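Local coordinates for protein predicted ancestral HMA domain of Pik-1 from Oryza spp. (Synthetic construct, PDB 7BNT) that serves as a reconstructed heavy-metal-associated (HMA) domain of a rice immune receptor and probably binds a blast-fungus effector protein, at residues 25-30 / 34-39; 8-13 / 60-65; 53-58 / 69-74. All blocks are in the same frame, centred on the assembly; numbering follows the deposited sequence.

Interaction 1: residues 25-30 / 34-39. With EDO (1,2-ethanediol), chain D.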
loop_
_atom_site.group_PDB
_atom_site.type_symbol
_atom_site.label_atom_id
_atom_site.label_comp_id
_atom_site.label_asym_id
_atom_site.label_seq_id
_atom_site.Cartn_x
_atom_site.Cartn_y
_atom_site.Cartn_z
ATOM N N ALA B 25 -6.653 -3.677 -8.670
ATOM C CA ALA B 25 -6.697 -3.238 -10.076
ATOM C C ALA B 25 -7.352 -1.861 -10.184
ATOM O O ALA B 25 -6.821 -0.976 -10.899
ATOM C CB ALA B 25 -7.440 -4.230 -10.928
ATOM N N LEU B 26 -8.463 -1.667 -9.488
ATOM C CA LEU B 26 -9.170 -0.365 -9.538
ATOM C C LEU B 26 -8.233 0.719 -9.016
ATOM O O LEU B 26 -8.075 1.780 -9.680
ATOM C CB LEU B 26 -10.475 -0.437 -8.757
ATOM C CG LEU B 26 -11.318 0.835 -8.801
ATOM C CD1 LEU B 26 -12.780 0.504 -8.539
ATOM C CD2 LEU B 26 -10.850 1.882 -7.799
ATOM N N VAL B 27 -7.617 0.501 -7.854
ATOM C CA VAL B 27 -6.740 1.553 -7.282
ATOM C C VAL B 27 -5.562 1.782 -8.225
ATOM O O VAL B 27 -5.263 2.945 -8.541
ATOM C CB VAL B 27 -6.296 1.198 -5.862
ATOM C CG1 VAL B 27 -5.336 2.256 -5.345
ATOM C CG2 VAL B 27 -7.514 1.036 -4.953
ATOM N N ALA B 28 -4.907 0.722 -8.674
ATOM C CA ALA B 28 -3.702 0.845 -9.513
ATOM C C ALA B 28 -4.028 1.647 -10.798
ATOM O O ALA B 28 -3.133 2.320 -11.290
ATOM C CB ALA B 28 -3.150 -0.519 -9.834
ATOM N N SER B 29 -5.252 1.514 -11.328
ATOM C CA SER B 29 -5.802 2.094 -12.580
ATOM C C SER B 29 -6.064 3.599 -12.426
ATOM O O SER B 29 -6.287 4.262 -13.470
ATOM C CB SER B 29 -7.076 1.337 -13.036
ATOM O OG SER B 29 -8.278 1.846 -12.437
ATOM N N THR B 30 -6.069 4.112 -11.183
ATOM C CA THR B 30 -6.537 5.477 -10.857
ATOM C C THR B 30 -5.465 6.486 -11.274
ATOM O O THR B 30 -4.275 6.233 -11.054
ATOM C CB THR B 30 -6.933 5.543 -9.371
ATOM O OG1 THR B 30 -8.009 4.605 -9.166
ATOM C CG2 THR B 30 -7.383 6.915 -8.938
ATOM N N ASP B 34 1.140 6.145 -8.141
ATOM C CA ASP B 34 2.507 5.662 -8.410
ATOM C C ASP B 34 2.659 4.213 -7.969
ATOM O O ASP B 34 3.371 3.476 -8.669
ATOM C CB ASP B 34 3.525 6.536 -7.716
ATOM C CG ASP B 34 3.493 7.962 -8.227
ATOM O OD1 ASP B 34 3.125 8.158 -9.406
ATOM O OD2 ASP B 34 3.762 8.820 -7.410
ATOM N N SER B 35 2.079 3.827 -6.847
ATOM C CA SER B 35 2.321 2.476 -6.325
ATOM C C SER B 35 1.183 2.074 -5.401
ATOM O O SER B 35 0.564 2.934 -4.757
ATOM C CB SER B 35 3.680 2.345 -5.659
ATOM O OG SER B 35 3.855 3.356 -4.689
ATOM N N VAL B 36 1.003 0.757 -5.314
ATOM C CA VAL B 36 -0.038 0.161 -4.442
ATOM C C VAL B 36 0.589 -1.059 -3.785
ATOM O O VAL B 36 1.371 -1.764 -4.426
ATOM C CB VAL B 36 -1.308 -0.261 -5.205
ATOM C CG1 VAL B 36 -1.994 0.948 -5.781
ATOM C CG2 VAL B 36 -1.023 -1.279 -6.282
ATOM N N ALA B 37 0.176 -1.341 -2.554
ATOM C CA ALA B 37 0.622 -2.559 -1.848
ATOM C C ALA B 37 -0.466 -3.046 -0.910
ATOM O O ALA B 37 -1.173 -2.244 -0.295
ATOM C CB ALA B 37 1.899 -2.296 -1.076
ATOM N N LEU B 38 -0.546 -4.362 -0.786
ATOM C CA LEU B 38 -1.374 -4.984 0.260
ATOM C C LEU B 38 -0.633 -4.898 1.594
ATOM O O LEU B 38 0.503 -5.364 1.695
ATOM C CB LEU B 38 -1.666 -6.432 -0.075
ATOM C CG LEU B 38 -2.660 -6.629 -1.185
ATOM C CD1 LEU B 38 -2.750 -8.117 -1.506
ATOM C CD2 LEU B 38 -4.017 -6.084 -0.773
ATOM N N VAL B 39 -1.270 -4.311 2.573
ATOM C CA VAL B 39 -0.698 -4.074 3.910
ATOM C C VAL B 39 -1.754 -4.503 4.932
ATOM O O VAL B 39 -2.804 -5.049 4.584
ATOM C CB VAL B 39 -0.253 -2.599 4.089
ATOM C CG1 VAL B 39 0.833 -2.241 3.108
ATOM C CG2 VAL B 39 -1.401 -1.604 4.038
HETATM C C1 EDO D . -1.782 4.447 -13.781
HETATM O O1 EDO D . -3.179 4.539 -13.560
HETATM C C2 EDO D . -1.076 5.709 -13.453
HETATM O O2 EDO D . -1.595 6.358 -12.289
#

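Interaction 2: residues 8-13 / 60-65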
loop_
_atom_site.group_PDB
_atom_site.type_symbol
_atom_site.label_atom_id
_atom_site.label_comp_id
_atom_site.label_asym_id
_atom_site.label_seq_id
_atom_site.Cartn_x
_atom_site.Cartn_y
_atom_site.Cartn_z
ATOM N N ILE B 8 -2.168 7.031 1.367
ATOM C CA ILE B 8 -3.400 6.683 2.101
ATOM C C ILE B 8 -3.510 5.165 2.160
ATOM O O ILE B 8 -2.885 4.430 1.370
ATOM C CB ILE B 8 -4.643 7.311 1.458
ATOM C CG1 ILE B 8 -4.859 6.714 0.074
ATOM C CG2 ILE B 8 -4.579 8.839 1.438
ATOM C CD1 ILE B 8 -6.122 7.166 -0.573
ATOM N N VAL B 9 -4.329 4.740 3.096
ATOM C CA VAL B 9 -4.606 3.306 3.337
ATOM C C VAL B 9 -6.120 3.127 3.370
ATOM O O VAL B 9 -6.801 3.833 4.125
ATOM C CB VAL B 9 -3.973 2.808 4.638
ATOM C CG1 VAL B 9 -4.267 1.336 4.827
ATOM C CG2 VAL B 9 -2.474 3.060 4.633
ATOM N N ILE B 10 -6.602 2.191 2.571
ATOM C CA ILE B 10 -8.038 1.870 2.450
ATOM C C ILE B 10 -8.233 0.381 2.734
ATOM O O ILE B 10 -7.576 -0.457 2.111
ATOM C CB ILE B 10 -8.603 2.279 1.073
ATOM C CG1 ILE B 10 -8.513 3.793 0.875
ATOM C CG2 ILE B 10 -10.034 1.795 0.935
ATOM C CD1 ILE B 10 -8.777 4.250 -0.554
ATOM N N LYS B 11 -9.120 0.068 3.665
ATOM C CA LYS B 11 -9.527 -1.326 3.938
ATOM C C LYS B 11 -10.483 -1.768 2.829
ATOM O O LYS B 11 -11.416 -1.006 2.482
ATOM C CB LYS B 11 -10.206 -1.453 5.300
ATOM C CG LYS B 11 -10.559 -2.893 5.689
ATOM C CD LYS B 11 -10.882 -3.021 7.174
ATOM C CE LYS B 11 -11.303 -4.402 7.619
ATOM N NZ LYS B 11 -11.594 -4.437 9.076
ATOM N N VAL B 12 -10.192 -2.918 2.251
ATOM C CA VAL B 12 -10.958 -3.397 1.078
ATOM C C VAL B 12 -11.638 -4.696 1.429
ATOM O O VAL B 12 -11.194 -5.419 2.309
ATOM C CB VAL B 12 -10.085 -3.558 -0.172
ATOM C CG1 VAL B 12 -9.567 -2.201 -0.622
ATOM C CG2 VAL B 12 -8.954 -4.551 0.045
ATOM N N PRO B 13 -12.693 -5.029 0.658
ATOM C CA PRO B 13 -13.453 -6.244 0.889
ATOM C C PRO B 13 -12.572 -7.471 0.653
ATOM O O PRO B 13 -11.754 -7.518 -0.272
ATOM C CB PRO B 13 -14.588 -6.119 -0.131
ATOM C CG PRO B 13 -13.953 -5.315 -1.243
ATOM C CD PRO B 13 -13.190 -4.259 -0.493
ATOM N N SER B 60 -15.459 5.809 -2.678
ATOM C CA SER B 60 -16.761 5.683 -3.380
ATOM C C SER B 60 -16.634 4.725 -4.571
ATOM O O SER B 60 -17.514 3.879 -4.767
ATOM C CB SER B 60 -17.201 7.042 -3.803
ATOM O OG SER B 60 -17.543 7.819 -2.687
ATOM N N ALA B 61 -15.569 4.847 -5.352
ATOM C CA ALA B 61 -15.352 4.008 -6.552
ATOM C C ALA B 61 -15.179 2.544 -6.128
ATOM O O ALA B 61 -15.765 1.658 -6.757
ATOM C CB ALA B 61 -14.176 4.523 -7.344
ATOM N N LEU B 62 -14.425 2.300 -5.056
ATOM C CA LEU B 62 -14.259 0.913 -4.579
ATOM C C LEU B 62 -15.607 0.370 -4.124
ATOM O O LEU B 62 -15.904 -0.801 -4.420
ATOM C CB LEU B 62 -13.235 0.888 -3.448
ATOM C CG LEU B 62 -11.790 0.950 -3.932
ATOM C CD1 LEU B 62 -10.871 1.294 -2.767
ATOM C CD2 LEU B 62 -11.362 -0.364 -4.578
ATOM N N ARG B 63 -16.387 1.164 -3.401
ATOM C CA ARG B 63 -17.714 0.664 -2.942
ATOM C C ARG B 63 -18.638 0.333 -4.110
ATOM O O ARG B 63 -19.398 -0.642 -3.989
ATOM C CB ARG B 63 -18.352 1.703 -2.046
ATOM C CG ARG B 63 -17.654 1.695 -0.714
ATOM C CD ARG B 63 -18.360 2.616 0.209
ATOM N NE ARG B 63 -17.567 2.784 1.408
ATOM C CZ ARG B 63 -17.908 3.618 2.363
ATOM N NH1 ARG B 63 -17.174 3.724 3.465
ATOM N NH2 ARG B 63 -19.042 4.269 2.238
ATOM N N LYS B 64 -18.612 1.146 -5.163
ATOM C CA LYS B 64 -19.445 0.926 -6.372
ATOM C C LYS B 64 -19.013 -0.367 -7.072
ATOM O O LYS B 64 -19.867 -1.161 -7.460
ATOM C CB LYS B 64 -19.336 2.111 -7.331
ATOM C CG LYS B 64 -20.356 2.129 -8.460
ATOM N N LYS B 65 -17.719 -0.541 -7.300
ATOM C CA LYS B 65 -17.250 -1.511 -8.315
ATOM C C LYS B 65 -16.984 -2.850 -7.641
ATOM O O LYS B 65 -17.000 -3.885 -8.324
ATOM C CB LYS B 65 -15.973 -1.019 -8.997
#

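Interaction 3: residues 53-58 / 69-74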
loop_
_atom_site.group_PDB
_atom_site.type_symbol
_atom_site.label_atom_id
_atom_site.label_comp_id
_atom_site.label_asym_id
_atom_site.label_seq_id
_atom_site.Cartn_x
_atom_site.Cartn_y
_atom_site.Cartn_z
ATOM N N ILE B 53 -4.454 12.346 -5.745
ATOM C CA ILE B 53 -5.459 11.271 -5.506
ATOM C C ILE B 53 -6.537 11.831 -4.610
ATOM O O ILE B 53 -6.232 12.435 -3.583
ATOM C CB ILE B 53 -4.851 10.009 -4.909
ATOM C CG1 ILE B 53 -3.789 9.423 -5.828
ATOM C CG2 ILE B 53 -5.942 8.990 -4.580
ATOM C CD1 ILE B 53 -2.776 8.650 -5.065
ATOM N N ASP B 54 -7.772 11.587 -4.990
ATOM C CA ASP B 54 -8.924 12.004 -4.175
ATOM C C ASP B 54 -9.344 10.787 -3.363
ATOM O O ASP B 54 -9.986 9.891 -3.917
ATOM C CB ASP B 54 -10.039 12.516 -5.078
ATOM C CG ASP B 54 -11.222 13.078 -4.322
ATOM O OD1 ASP B 54 -11.481 12.590 -3.205
ATOM O OD2 ASP B 54 -11.920 13.917 -4.919
ATOM N N SER B 55 -8.968 10.748 -2.090
ATOM C CA SER B 55 -9.161 9.556 -1.236
ATOM C C SER B 55 -10.654 9.247 -1.130
ATOM O O SER B 55 -11.029 8.063 -1.112
ATOM C CB SER B 55 -8.550 9.763 0.125
ATOM O OG SER B 55 -9.130 10.881 0.761
ATOM N N ILE B 56 -11.493 10.277 -1.030
ATOM C CA ILE B 56 -12.936 10.031 -0.777
ATOM C C ILE B 56 -13.569 9.492 -2.066
ATOM O O ILE B 56 -14.400 8.558 -2.018
ATOM C CB ILE B 56 -13.636 11.289 -0.229
ATOM C CG1 ILE B 56 -12.981 11.789 1.057
ATOM C CG2 ILE B 56 -15.105 10.975 -0.006
ATOM C CD1 ILE B 56 -12.859 10.749 2.129
ATOM N N LYS B 57 -13.189 10.063 -3.203
ATOM C CA LYS B 57 -13.669 9.583 -4.516
ATOM C C LYS B 57 -13.216 8.122 -4.695
ATOM O O LYS B 57 -13.967 7.309 -5.254
ATOM C CB LYS B 57 -13.116 10.539 -5.570
ATOM C CG LYS B 57 -13.827 10.580 -6.907
ATOM C CD LYS B 57 -13.397 11.807 -7.710
ATOM C CE LYS B 57 -13.537 11.664 -9.202
ATOM N NZ LYS B 57 -12.708 12.686 -9.878
ATOM N N LEU B 58 -12.008 7.775 -4.269
ATOM C CA LEU B 58 -11.492 6.404 -4.424
ATOM C C LEU B 58 -12.305 5.438 -3.552
ATOM O O LEU B 58 -12.648 4.349 -4.009
ATOM C CB LEU B 58 -10.004 6.438 -4.089
ATOM C CG LEU B 58 -9.258 5.151 -4.331
ATOM C CD1 LEU B 58 -9.408 4.684 -5.777
ATOM C CD2 LEU B 58 -7.811 5.383 -3.994
ATOM N N ALA B 69 -15.537 -0.411 1.300
ATOM C CA ALA B 69 -14.188 0.161 1.458
ATOM C C ALA B 69 -14.249 1.214 2.556
ATOM O O ALA B 69 -15.281 1.872 2.724
ATOM C CB ALA B 69 -13.710 0.753 0.159
ATOM N N GLU B 70 -13.150 1.380 3.266
ATOM C CA GLU B 70 -13.067 2.282 4.426
ATOM C C GLU B 70 -11.685 2.930 4.445
ATOM O O GLU B 70 -10.678 2.223 4.490
ATOM C CB GLU B 70 -13.348 1.473 5.697
ATOM C CG GLU B 70 -13.335 2.273 6.962
ATOM C CD GLU B 70 -13.628 1.435 8.201
ATOM O OE1 GLU B 70 -13.664 0.170 8.093
ATOM O OE2 GLU B 70 -13.777 2.035 9.280
ATOM N N LEU B 71 -11.651 4.248 4.412
ATOM C CA LEU B 71 -10.392 4.997 4.587
ATOM C C LEU B 71 -9.887 4.806 6.009
ATOM O O LEU B 71 -10.646 5.088 6.954
ATOM C CB LEU B 71 -10.621 6.464 4.271
ATOM C CG LEU B 71 -9.414 7.394 4.327
ATOM C CD1 LEU B 71 -8.356 6.993 3.324
ATOM C CD2 LEU B 71 -9.844 8.822 4.074
ATOM N N LEU B 72 -8.617 4.434 6.160
ATOM C CA LEU B 72 -8.082 4.211 7.512
ATOM C C LEU B 72 -6.869 5.068 7.829
ATOM O O LEU B 72 -6.531 5.145 9.016
ATOM C CB LEU B 72 -7.738 2.733 7.711
ATOM C CG LEU B 72 -8.906 1.754 7.657
ATOM C CD1 LEU B 72 -8.373 0.369 7.947
ATOM C CD2 LEU B 72 -10.010 2.092 8.640
ATOM N N GLN B 73 -6.171 5.614 6.833
ATOM C CA GLN B 73 -4.980 6.417 7.153
ATOM C C GLN B 73 -4.752 7.413 6.028
ATOM O O GLN B 73 -4.914 7.036 4.863
ATOM C CB GLN B 73 -3.746 5.523 7.293
ATOM C CG GLN B 73 -2.537 6.230 7.882
ATOM C CD GLN B 73 -1.269 5.422 7.799
ATOM O OE1 GLN B 73 -1.209 4.273 8.223
ATOM N NE2 GLN B 73 -0.240 6.061 7.293
ATOM N N VAL B 74 -4.335 8.616 6.418
ATOM C CA VAL B 74 -3.829 9.652 5.489
ATOM C C VAL B 74 -2.532 10.169 6.091
ATOM O O VAL B 74 -2.516 10.584 7.267
ATOM C CB VAL B 74 -4.866 10.775 5.324
ATOM C CG1 VAL B 74 -4.356 11.864 4.407
ATOM C CG2 VAL B 74 -6.199 10.234 4.831
#

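Interaction 1: residues 25-30 / 34-39
Val36 of 34-39 meets Val27 and Ala28 of 25-30. The two segments bury 104 Å² in all, and Val36 accounts for more than half of it. The strand segment begins with Asp34, whose CB points away from the helix. Its carboxylate forms a salt bridge with Lys5. Asp34 and Ser35 both face Val49 of strand 45-50, which makes a classic beta bulge. Next comes Val36, with its CB toward the helix. Its CG1 is anti to the carbonyl carbon (chi1 -65°) and touches CG1 of Val27 at 3.6 Å. The two valines run alongside one another, antiparallel, and meet at these methyls. Val27 CG1 lies anti to its own backbone N (chi1 177°), which leaves its CG2 for other parts of the core. The second methyl, Val36 CG2, rests 4.2 Å from Ala28 CB. CA atoms of Ala28 and Val36 are 6.3 Å apart. Farther on, Leu38 turns to Met24 and Arg20, one helical turn or more back along the same helix.

At the end of 25-30, Leu26 O accepts two hydroxyls from opposite faces of its plane, Ser29 OG at 2.8 Å and Thr30 OG1 at 2.9 Å. A 1,2-ethanediol, probably from the crystallisation liquor, sits near the carbonyls of Ala28 and Thr30; its O2 is 3.0 Å from Thr30 O.

The helix and strand are the second half of a split beta-alpha-beta unit, with 45-50 lying between 6-11 and 33-39. Val48 of strand 45-50 continues the apolar layer under Val27 and Val36. A second subunit extends the sheet by pairing antiparallel with residues 35-37, and the Ala28 residues of the two copies pack together.

Interaction 2: residues 8-13 / 60-65
Leu62 of helix 55-65 packs on Ile10 and Val12 in a buried, wholly apolar contact between that helix and strand 6-11, a central strand of the sheet. All three residues are buried. The segments bury 114 Å² together, and Leu62 supplies 64 Å² of this. A single methyl, Leu62 CD1, does the touching. It reaches Ile10 CG2 at 3.8 Å. The two side chains approach tip to tip, each with its CB directed toward the other segment. In Ile10, CG1 lies beside the backbone N (chi1 -63°), which puts CG2, the short branch, anti to that N and facing Leu62. The same CD1 also lies 4.3 Å from Val12 CG1, a looser contact. Val12 follows the end of the strand, so the methyl touches one residue near that end and the first residue after it. The backbones stay well apart: the nearest CA atoms, those of Val12 and Leu62, are 7.8 Å from each other.

This is the core of the ferredoxin-like beta-alpha-beta-beta-alpha-beta fold of HMA domains, in which two helices lie over one face of an antiparallel sheet. In metal-carrying relatives the loop after the first strand holds the metal-binding cysteines. Pro13 in that loop packs on Cys19 of helix 17-28.

Side chains from several elements fill in around the three residues. Ala23 of helix 17-28 touches both Val12 and Leu62, which places Leu62 where the two helices meet above the sheet. Ile10 and Leu62 both touch Ala69, just before the last strand, and Ile46 of strand 45-50 lies against Val12.

Interaction 3: residues 53-58 / 69-74
A serine hydroxyl set against a leucine methyl marks this contact: Ser55 OG lies 4.0 Å from Leu71 CD2. The hydroxyl gains no polar partner from the strand segment there, and the approach is plain van der Waals contact. A chi1 of 59° sets OG between the backbone N and the carbonyl carbon, against Leu71. The CB of Ser55 points toward the strand, and that of Leu71 toward the helix.

Leu71 CD2 also meets Ile56 CD1, at 4.1 Å. These side chains cross at about a right angle and are closest at their terminal methyls. The CB of Ile56 does not face the strand, but the chain bends back and its end comes nearer. One methyl of Leu71 thus sits against the first two residues of helix 55-65. Ile56 is exposed, and the contact lies at the surface. The segments bury 115 Å² between them.

The start of the helix is held by Asp54, its N-cap. Lys57 N gives a nearly straight bond to Asp54 OD1, 3.1 Å long with an N-H...O angle of 172°. The donor comes from above the carboxylate plane. Ile56 N adds a weak, strongly bent bond to the same oxygen. The backbone bond from Leu58 N to Asp54 O, 2.9 Å, begins the regular helix.

Strand 70-74 is an edge strand of this chain, next to strand 6-11. Leu72 and Gln73 both face Val9 in a classic beta bulge. Ser55 touches Ile8 and Leu58 touches Ile10, so the helix lies over strand 6-11 as well, while Leu71 also packs on Val59 one turn on. At the outer edge, Gln73 and Val74 pair antiparallel with a strand of another protein, which carries the sheet on, and an aromatic side chain of that protein packs on Leu71.

The three contacts share one sheet. Interactions 2 and 3 are nearest, with centres about 7 Å apart, and both use helix 55-65. They are joined by probable hydrogen bonds from Arg63 NH1 to Ala69 O (2.7 Å) and from Lys11 N to Glu70 O (2.8 Å). Interaction 1 lies about 11 Å from interaction 2 and about 12 Å from interaction 3, centre to centre. Leu26 and Val27 bridge it to them: Val27 CG2 is 4.0 Å from Leu62 CD1, and Leu26 CD2 is 3.7 Å from Leu58 CD1. Interactions 1 and 3 lie at outermost strands of this chain's sheet, and both reach a chain of another protein; interaction 2 touches no other chain.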